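Local coordinates for CRISPR-associated endonuclease Cas1 (Thermotoga maritima, PDB 4XTK), which probably acts as a metal-dependent DNA endonuclease in CRISPR adaptive immunity, working as a homodimer that assembles with Cas2, at residues 15-19 / 47-53; 106-111 / 142-148; 246-250 / 277-282. One frame throughout, in Å; residues are numbered along the deposited sequence.

In the fold
The three contacts follow one another along the chain, none overlapping the next, and share no strand or helix. Contact 1 joins strands 17-21 and 51-54 in one of the two mixed sheets of the N-terminal β domain. Contacts 2 and 3 belong to the C-terminal helical domain: 106-111 on helix 103-127 meets the end of helix 136-144 and the turn after it, and helices 230-252 and 272-287 cross at contact 3. The centre of contact 1 lies about 45 Å from that of contact 2 and about 32 Å from that of contact 3; contacts 2 and 3 are about 33 Å apart, centre to centre. Contact 1 reaches the dimer interface, contact 2 lies near the probable manganese site, and contact 3 packs the helical domain away from it.

Contact 1: 15-19 / 47-53; sequences SSGTL and VFGEVDL
L19 and D52 are joined through their backbones, and the side chain of L19 points toward strand 51-54. L19 N gives a hydrogen bond to D52 O at 2.7 Å. L19 CB still lies beside D52 O, 3.6 Å away. With CG anti to the carbonyl carbon (chi1 -67°) the chain passes close to V51, L19 CG lying 4.2 Å from V51 CB. At the tip, L19 CD1 does most of the touching: it meets L53 CD2 at 3.7 Å, V51 CG2 at 4.0 Å and, a little farther off, a methyl of V47. L19 and L53 run alongside each other with their tips on the same side, whereas V51 is met at a slant.

The pairing is parallel. G17 uses both its backbone polar atoms around V51: G17 N donates to E50 O at 3.1 Å and G17 O accepts from D52 N at 2.9 Å. T18 pairs with D52 on the face of the sheet away from the leucine cluster, where T18 CG2 and OG1 rest near D52 CB. Ahead of the ladder S16 contributes a side-chain bond: S16 OG, beside its own backbone N, accepts from E50 N at 3.0 Å and ties the entry of one strand to that of the other.

The leucine side is completed by L28, F57 and I68. Strand 51-54 is outermost within the chain, but D52 and L53 pair antiparallel with a strand of the second subunit, K55 of which also donates to G49 O. The sheet therefore runs on across the interface, an arrangement characteristic of the N-terminal β domain through which Cas1 dimerises.

Contact 2: 106-111 / 142-148; sequences RMLIAR and AEEASNV
R111 reaches across to the end of helix 136-144, where R111 NH2 gives a hydrogen bond to A145 O at 2.5 Å. The nitrogen lies almost on the extension of the A145 carbonyl, though the bond is bent at the hydrogen (145°). R111 NH1 turns to carbonyls near the helix end: it makes a weak bond with E143 O at 2.9 Å and lies 2.6 Å from A142 O. A bend at chi3 (-79°) swings the guanidinium onto these oxygens, and its positive charge probably suits the negative end of the helix dipole. A145 is where the chain leaves helical geometry.

After the turn V148 packs on two residues of helix 103-127. V148 CG2 lies 3.5 Å from M107 SD, the two side chains running antiparallel alongside one another. V148 CB sits over the middle of one face of the R106 guanidinium, and V148 CG1 is 3.4 Å from R106 NH2, while R106 NE bonds to Y219 O.

N147 is the N-cap of the next helix, OD1 taking S149 N. A short turn thus links helices 136-144 and 148-166, an arginine bonded to carbonyls at the first helix's C-terminal end, in the helical domain of Cas1. Probable manganese ligands are near: R106 is about 7 Å from H221, and A142 from E155, side chain to side chain.

Contact 3: 246-250 / 277-282; sequences LFLNL and LFVKNY
L246 lays its CD2 methyl over one face of the F278 ring, 3.9 Å from the centroid and 26° off the ring normal, a CH-pi contact shifted toward the rim at CE1 and CZ. L246 CD2 also reaches the backbone of the facing helix, 3.6 Å from Y282 CA, and lies at the edge of the Y282 ring, near its plane. The twin methyl L246 CD1 goes the other way and meets N281 CB at 3.6 Å. L246 thus forks between F278 and Y282 on one branch and N281 on the other; with CG anti to the backbone N (chi1 -161°), both branches reach the second helix.

One turn later L250 repeats the approach. L250 CD1 comes to F278 CD2 at 3.7 Å, neither squarely over the ring nor at its edge. L250 CD2 faces L277 CD2 at 3.9 Å, and it also lies 4.0 Å from N281 CG. F278 is therefore touched by both leucines, and N281 likewise. The N281 amide turns back along its own helix toward L277 O, although the spacing there is too short to be trusted. No hydrogen bond passes between the two segments, so the join is made by van der Waals packing.

The short segments cross at 121° with their axes 11.2 Å apart, a wide separation filled by the leucines and the phenylalanine. Q255 and I256, in the loop after helix 230-252, touch L250 and L277 respectively. F247 packs on A189 and I193, F278 rests on L199 and meets the ring of F195 at a steep angle, and Y282 OH bonds to T203 OG1, so helix 188-208 packs against both helices of the contact, through F247 on one and F278 and Y282 on the other.

Contact 1: 15-19 / 47-53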
loop_
_atom_site.group_PDB
_atom_site.type_symbol
_atom_site.label_atom_id
_atom_site.label_comp_id
_atom_site.label_asym_id
_atom_site.label_seq_id
_atom_site.Cartn_x
_atom_site.Cartn_y
_atom_site.Cartn_z
ATOM N N SER E 15 1.561 17.402 -15.388
ATOM C CA SER E 15 0.615 18.214 -16.151
ATOM C C SER E 15 -0.816 17.731 -15.977
ATOM O O SER E 15 -1.076 16.530 -15.884
ATOM C CB SER E 15 0.981 18.222 -17.638
ATOM O OG SER E 15 2.214 18.883 -17.866
ATOM N N SER E 16 -1.743 18.678 -15.906
ATOM C CA SER E 16 -3.154 18.338 -15.889
ATOM C C SER E 16 -3.654 18.076 -17.306
ATOM O O SER E 16 -3.134 18.637 -18.272
ATOM C CB SER E 16 -3.965 19.449 -15.225
ATOM O OG SER E 16 -3.595 19.587 -13.865
ATOM N N GLY E 17 -4.660 17.220 -17.426
ATOM C CA GLY E 17 -5.232 16.900 -18.718
ATOM C C GLY E 17 -6.000 15.596 -18.687
ATOM O O GLY E 17 -6.405 15.127 -17.626
ATOM N N THR E 18 -6.200 15.005 -19.858
ATOM C CA THR E 18 -6.933 13.750 -19.948
ATOM C C THR E 18 -6.022 12.608 -20.365
ATOM O O THR E 18 -5.348 12.685 -21.393
ATOM C CB THR E 18 -8.098 13.841 -20.951
ATOM O OG1 THR E 18 -8.962 14.928 -20.593
ATOM C CG2 THR E 18 -8.888 12.549 -20.947
ATOM N N LEU E 19 -6.006 11.548 -19.563
ATOM C CA LEU E 19 -5.280 10.333 -19.908
ATOM C C LEU E 19 -6.116 9.462 -20.842
ATOM O O LEU E 19 -7.247 9.098 -20.522
ATOM C CB LEU E 19 -4.903 9.553 -18.648
ATOM C CG LEU E 19 -3.877 10.218 -17.731
ATOM C CD1 LEU E 19 -3.742 9.462 -16.415
ATOM C CD2 LEU E 19 -2.539 10.322 -18.429
ATOM N N VAL E 47 1.130 10.195 -11.151
ATOM C CA VAL E 47 0.329 11.345 -11.561
ATOM C C VAL E 47 0.205 12.412 -10.474
ATOM O O VAL E 47 -0.430 12.188 -9.447
ATOM C CB VAL E 47 -1.089 10.903 -11.960
ATOM C CG1 VAL E 47 -1.955 12.114 -12.281
ATOM C CG2 VAL E 47 -1.029 9.956 -13.128
ATOM N N PHE E 48 0.845 13.556 -10.680
ATOM C CA PHE E 48 0.689 14.681 -9.764
ATOM C C PHE E 48 -0.320 15.745 -10.211
ATOM O O PHE E 48 -0.693 16.630 -9.433
ATOM C CB PHE E 48 2.045 15.332 -9.533
ATOM C CG PHE E 48 3.025 14.437 -8.849
ATOM C CD1 PHE E 48 3.780 13.538 -9.572
ATOM C CD2 PHE E 48 3.182 14.488 -7.478
ATOM C CE1 PHE E 48 4.680 12.718 -8.948
ATOM C CE2 PHE E 48 4.083 13.667 -6.846
ATOM C CZ PHE E 48 4.833 12.779 -7.583
ATOM N N GLY E 49 -0.767 15.659 -11.456
ATOM C CA GLY E 49 -1.641 16.684 -11.990
ATOM C C GLY E 49 -3.086 16.312 -11.760
ATOM O O GLY E 49 -3.375 15.265 -11.188
ATOM N N GLU E 50 -4.001 17.164 -12.205
ATOM C CA GLU E 50 -5.406 16.801 -12.194
ATOM C C GLU E 50 -5.722 16.130 -13.527
ATOM O O GLU E 50 -5.678 16.766 -14.575
ATOM C CB GLU E 50 -6.292 18.029 -11.962
ATOM C CG GLU E 50 -6.113 18.677 -10.594
ATOM C CD GLU E 50 -6.582 17.785 -9.448
ATOM O OE1 GLU E 50 -7.417 16.886 -9.687
ATOM O OE2 GLU E 50 -6.115 17.985 -8.305
ATOM N N VAL E 51 -6.033 14.839 -13.485
ATOM C CA VAL E 51 -6.246 14.088 -14.716
ATOM C C VAL E 51 -7.637 13.477 -14.814
ATOM O O VAL E 51 -8.246 13.114 -13.810
ATOM C CB VAL E 51 -5.208 12.952 -14.877
ATOM C CG1 VAL E 51 -3.807 13.523 -15.010
ATOM C CG2 VAL E 51 -5.293 11.973 -13.718
ATOM N N ASP E 52 -8.134 13.384 -16.043
ATOM C CA ASP E 52 -9.328 12.602 -16.341
ATOM C C ASP E 52 -8.911 11.299 -17.009
ATOM O O ASP E 52 -7.957 11.270 -17.786
ATOM C CB ASP E 52 -10.295 13.372 -17.248
ATOM C CG ASP E 52 -10.775 14.665 -16.628
ATOM O OD1 ASP E 52 -10.540 14.867 -15.418
ATOM O OD2 ASP E 52 -11.395 15.476 -17.349
ATOM N N LEU E 53 -9.621 10.224 -16.699
ATOM C CA LEU E 53 -9.403 8.948 -17.368
ATOM C C LEU E 53 -10.676 8.113 -17.313
ATOM O O LEU E 53 -11.583 8.401 -16.535
ATOM C CB LEU E 53 -8.219 8.193 -16.746
ATOM C CG LEU E 53 -8.146 7.912 -15.238
ATOM C CD1 LEU E 53 -8.850 6.616 -14.878
ATOM C CD2 LEU E 53 -6.696 7.859 -14.776
#

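Contact 2: 106-111 / 142-148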
loop_
_atom_site.group_PDB
_atom_site.type_symbol
_atom_site.label_atom_id
_atom_site.label_comp_id
_atom_site.label_asym_id
_atom_site.label_seq_id
_atom_site.Cartn_x
_atom_site.Cartn_y
_atom_site.Cartn_z
ATOM N N ARG E 106 21.045 -4.062 10.576
ATOM C CA ARG E 106 20.314 -2.951 11.159
ATOM C C ARG E 106 21.286 -1.932 11.730
ATOM O O ARG E 106 21.091 -0.730 11.580
ATOM C CB ARG E 106 19.356 -3.433 12.249
ATOM C CG ARG E 106 18.532 -2.306 12.839
ATOM C CD ARG E 106 17.633 -2.776 13.961
ATOM N NE ARG E 106 17.046 -1.644 14.674
ATOM C CZ ARG E 106 16.464 -1.732 15.865
ATOM N NH1 ARG E 106 16.392 -2.901 16.486
ATOM N NH2 ARG E 106 15.959 -0.649 16.440
ATOM N N MET E 107 22.338 -2.425 12.377
ATOM C CA MET E 107 23.339 -1.557 12.976
ATOM C C MET E 107 24.027 -0.723 11.913
ATOM O O MET E 107 24.253 0.472 12.092
ATOM C CB MET E 107 24.386 -2.369 13.746
ATOM C CG MET E 107 24.204 -2.390 15.259
ATOM S SD MET E 107 24.125 -0.760 16.031
ATOM C CE MET E 107 25.409 0.096 15.153
ATOM N N LEU E 108 24.355 -1.372 10.805
ATOM C CA LEU E 108 25.018 -0.728 9.682
ATOM C C LEU E 108 24.206 0.465 9.150
ATOM O O LEU E 108 24.754 1.538 8.901
ATOM C CB LEU E 108 25.249 -1.758 8.580
ATOM C CG LEU E 108 26.380 -1.523 7.594
ATOM C CD1 LEU E 108 27.634 -1.164 8.357
ATOM C CD2 LEU E 108 26.602 -2.794 6.785
ATOM N N ILE E 109 22.898 0.271 8.996
ATOM C CA ILE E 109 22.016 1.314 8.485
ATOM C C ILE E 109 21.826 2.418 9.517
ATOM O O ILE E 109 21.894 3.607 9.192
ATOM C CB ILE E 109 20.639 0.743 8.086
ATOM C CG1 ILE E 109 20.800 -0.296 6.971
ATOM C CG2 ILE E 109 19.690 1.858 7.645
ATOM C CD1 ILE E 109 19.518 -1.048 6.627
ATOM N N ALA E 110 21.596 2.020 10.763
ATOM C CA ALA E 110 21.397 2.982 11.841
ATOM C C ALA E 110 22.655 3.815 12.075
ATOM O O ALA E 110 22.579 5.013 12.337
ATOM C CB ALA E 110 20.985 2.268 13.121
ATOM N N ARG E 111 23.811 3.169 11.972
ATOM C CA ARG E 111 25.087 3.839 12.179
ATOM C C ARG E 111 25.336 4.855 11.070
ATOM O O ARG E 111 26.032 5.849 11.272
ATOM C CB ARG E 111 26.221 2.815 12.239
ATOM C CG ARG E 111 27.429 3.273 13.007
ATOM C CD ARG E 111 28.521 2.230 12.954
ATOM N NE ARG E 111 28.297 1.135 13.890
ATOM C CZ ARG E 111 28.627 1.186 15.175
ATOM N NH1 ARG E 111 29.168 2.287 15.668
ATOM N NH2 ARG E 111 28.408 0.147 15.969
ATOM N N ALA E 142 28.971 6.846 19.605
ATOM C CA ALA E 142 28.210 6.242 18.518
ATOM C C ALA E 142 28.993 5.131 17.819
ATOM O O ALA E 142 28.434 4.100 17.448
ATOM C CB ALA E 142 27.805 7.309 17.515
ATOM N N GLU E 143 30.290 5.349 17.638
ATOM C CA GLU E 143 31.150 4.358 17.007
ATOM C C GLU E 143 31.370 3.124 17.892
ATOM O O GLU E 143 31.463 2.007 17.382
ATOM C CB GLU E 143 32.497 4.987 16.637
ATOM C CG GLU E 143 32.384 6.144 15.658
ATOM C CD GLU E 143 33.734 6.710 15.257
ATOM O OE1 GLU E 143 34.517 7.084 16.157
ATOM O OE2 GLU E 143 34.010 6.783 14.041
ATOM N N GLU E 144 31.456 3.328 19.208
ATOM C CA GLU E 144 31.694 2.229 20.147
ATOM C C GLU E 144 30.429 1.504 20.589
ATOM O O GLU E 144 30.501 0.403 21.136
ATOM C CB GLU E 144 32.424 2.726 21.396
ATOM C CG GLU E 144 33.546 3.707 21.127
ATOM C CD GLU E 144 33.997 4.424 22.385
ATOM O OE1 GLU E 144 35.165 4.255 22.782
ATOM O OE2 GLU E 144 33.174 5.144 22.991
ATOM N N ALA E 145 29.268 2.105 20.367
ATOM C CA ALA E 145 28.032 1.375 20.610
ATOM C C ALA E 145 27.914 0.128 19.724
ATOM O O ALA E 145 28.082 0.205 18.492
ATOM C CB ALA E 145 26.822 2.296 20.400
ATOM N N SER E 146 27.687 -1.017 20.372
ATOM C CA SER E 146 27.326 -2.277 19.712
ATOM C C SER E 146 25.808 -2.627 19.750
ATOM O O SER E 146 25.426 -3.697 19.261
ATOM C CB SER E 146 28.173 -3.433 20.293
ATOM O OG SER E 146 28.195 -3.424 21.718
ATOM N N ASN E 147 24.959 -1.740 20.296
ATOM C CA ASN E 147 23.498 -1.953 20.282
ATOM C C ASN E 147 22.758 -0.703 19.771
ATOM O O ASN E 147 23.060 0.423 20.164
ATOM C CB ASN E 147 22.992 -2.354 21.685
ATOM C CG ASN E 147 21.449 -2.227 21.855
ATOM O OD1 ASN E 147 20.694 -2.007 20.901
ATOM N ND2 ASN E 147 20.989 -2.423 23.084
ATOM N N VAL E 148 21.764 -0.928 18.916
ATOM C CA VAL E 148 20.971 0.142 18.306
ATOM C C VAL E 148 20.199 0.993 19.321
ATOM O O VAL E 148 20.039 2.201 19.133
ATOM C CB VAL E 148 19.965 -0.440 17.288
ATOM C CG1 VAL E 148 19.140 0.662 16.632
ATOM C CG2 VAL E 148 20.693 -1.271 16.238
#

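Contact 3: 246-250 / 277-282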
loop_
_atom_site.group_PDB
_atom_site.type_symbol
_atom_site.label_atom_id
_atom_site.label_comp_id
_atom_site.label_asym_id
_atom_site.label_seq_id
_atom_site.Cartn_x
_atom_site.Cartn_y
_atom_site.Cartn_z
ATOM N N LEU E 246 15.550 27.502 9.567
ATOM C CA LEU E 246 14.292 28.228 9.518
ATOM C C LEU E 246 13.967 28.851 10.873
ATOM O O LEU E 246 13.502 29.988 10.949
ATOM C CB LEU E 246 13.172 27.292 9.078
ATOM C CG LEU E 246 11.887 27.903 8.547
ATOM C CD1 LEU E 246 12.204 28.805 7.371
ATOM C CD2 LEU E 246 10.943 26.787 8.141
ATOM N N PHE E 247 14.225 28.102 11.941
ATOM C CA PHE E 247 13.942 28.566 13.298
ATOM C C PHE E 247 14.755 29.804 13.654
ATOM O O PHE E 247 14.213 30.786 14.165
ATOM C CB PHE E 247 14.208 27.453 14.315
ATOM C CG PHE E 247 14.466 27.954 15.702
ATOM C CD1 PHE E 247 13.441 28.493 16.460
ATOM C CD2 PHE E 247 15.740 27.894 16.247
ATOM C CE1 PHE E 247 13.682 28.969 17.739
ATOM C CE2 PHE E 247 15.986 28.367 17.529
ATOM C CZ PHE E 247 14.956 28.903 18.274
ATOM N N LEU E 248 16.055 29.746 13.384
ATOM C CA LEU E 248 16.947 30.875 13.629
ATOM C C LEU E 248 16.546 32.091 12.793
ATOM O O LEU E 248 16.367 33.191 13.317
ATOM C CB LEU E 248 18.398 30.491 13.324
ATOM C CG LEU E 248 19.146 29.588 14.311
ATOM C CD1 LEU E 248 20.552 29.296 13.801
ATOM C CD2 LEU E 248 19.193 30.211 15.694
ATOM N N ASN E 249 16.405 31.881 11.489
ATOM C CA ASN E 249 16.092 32.970 10.576
ATOM C C ASN E 249 14.802 33.686 10.945
ATOM O O ASN E 249 14.742 34.912 10.929
ATOM C CB ASN E 249 16.009 32.450 9.140
ATOM C CG ASN E 249 17.367 32.095 8.571
ATOM O OD1 ASN E 249 18.389 32.227 9.249
ATOM N ND2 ASN E 249 17.386 31.633 7.328
ATOM N N LEU E 250 13.777 32.923 11.300
ATOM C CA LEU E 250 12.476 33.518 11.576
ATOM C C LEU E 250 12.421 34.276 12.913
ATOM O O LEU E 250 11.813 35.348 12.984
ATOM C CB LEU E 250 11.393 32.437 11.523
ATOM C CG LEU E 250 11.096 31.955 10.095
ATOM C CD1 LEU E 250 10.043 30.856 10.080
ATOM C CD2 LEU E 250 10.674 33.115 9.198
ATOM N N LEU E 277 2.836 31.561 7.956
ATOM C CA LEU E 277 4.150 32.144 7.713
ATOM C C LEU E 277 5.242 31.078 7.782
ATOM O O LEU E 277 6.152 31.054 6.952
ATOM C CB LEU E 277 4.443 33.261 8.712
ATOM C CG LEU E 277 5.731 34.050 8.446
ATOM C CD1 LEU E 277 5.475 35.545 8.566
ATOM C CD2 LEU E 277 6.850 33.624 9.384
ATOM N N PHE E 278 5.144 30.188 8.763
ATOM C CA PHE E 278 6.143 29.148 8.913
ATOM C C PHE E 278 6.090 28.161 7.744
ATOM O O PHE E 278 7.124 27.763 7.204
ATOM C CB PHE E 278 5.963 28.408 10.244
ATOM C CG PHE E 278 7.137 27.556 10.615
ATOM C CD1 PHE E 278 7.310 26.310 10.046
ATOM C CD2 PHE E 278 8.088 28.017 11.503
ATOM C CE1 PHE E 278 8.395 25.538 10.367
ATOM C CE2 PHE E 278 9.178 27.245 11.830
ATOM C CZ PHE E 278 9.332 26.005 11.263
ATOM N N VAL E 279 4.879 27.772 7.362
ATOM C CA VAL E 279 4.687 26.774 6.319
ATOM C C VAL E 279 5.187 27.280 4.961
ATOM O O VAL E 279 5.885 26.561 4.244
ATOM C CB VAL E 279 3.201 26.357 6.228
ATOM C CG1 VAL E 279 2.915 25.627 4.928
ATOM C CG2 VAL E 279 2.828 25.491 7.424
ATOM N N LYS E 280 4.845 28.520 4.624
ATOM C CA LYS E 280 5.324 29.134 3.388
ATOM C C LYS E 280 6.847 29.196 3.335
ATOM O O LYS E 280 7.452 28.830 2.329
ATOM C CB LYS E 280 4.746 30.545 3.215
ATOM C CG LYS E 280 3.260 30.583 2.891
ATOM C CD LYS E 280 2.770 32.014 2.751
ATOM C CE LYS E 280 1.518 32.114 1.888
ATOM N NZ LYS E 280 0.296 31.691 2.628
ATOM N N ASN E 281 7.459 29.669 4.416
ATOM C CA ASN E 281 8.913 29.730 4.504
ATOM C C ASN E 281 9.533 28.348 4.437
ATOM O O ASN E 281 10.584 28.159 3.823
ATOM C CB ASN E 281 9.350 30.425 5.793
ATOM C CG ASN E 281 9.188 31.920 5.727
ATOM O OD1 ASN E 281 10.084 32.629 5.275
ATOM N ND2 ASN E 281 8.041 32.411 6.175
ATOM N N TYR E 282 8.875 27.390 5.085
ATOM C CA TYR E 282 9.300 26.000 5.043
ATOM C C TYR E 282 9.298 25.488 3.617
ATOM O O TYR E 282 10.267 24.879 3.170
ATOM C CB TYR E 282 8.396 25.121 5.911
ATOM C CG TYR E 282 8.684 23.639 5.802
ATOM C CD1 TYR E 282 9.634 23.032 6.620
ATOM C CD2 TYR E 282 7.997 22.839 4.893
ATOM C CE1 TYR E 282 9.895 21.670 6.528
ATOM C CE2 TYR E 282 8.255 21.475 4.795
ATOM C CZ TYR E 282 9.204 20.901 5.611
ATOM O OH TYR E 282 9.461 19.555 5.513
#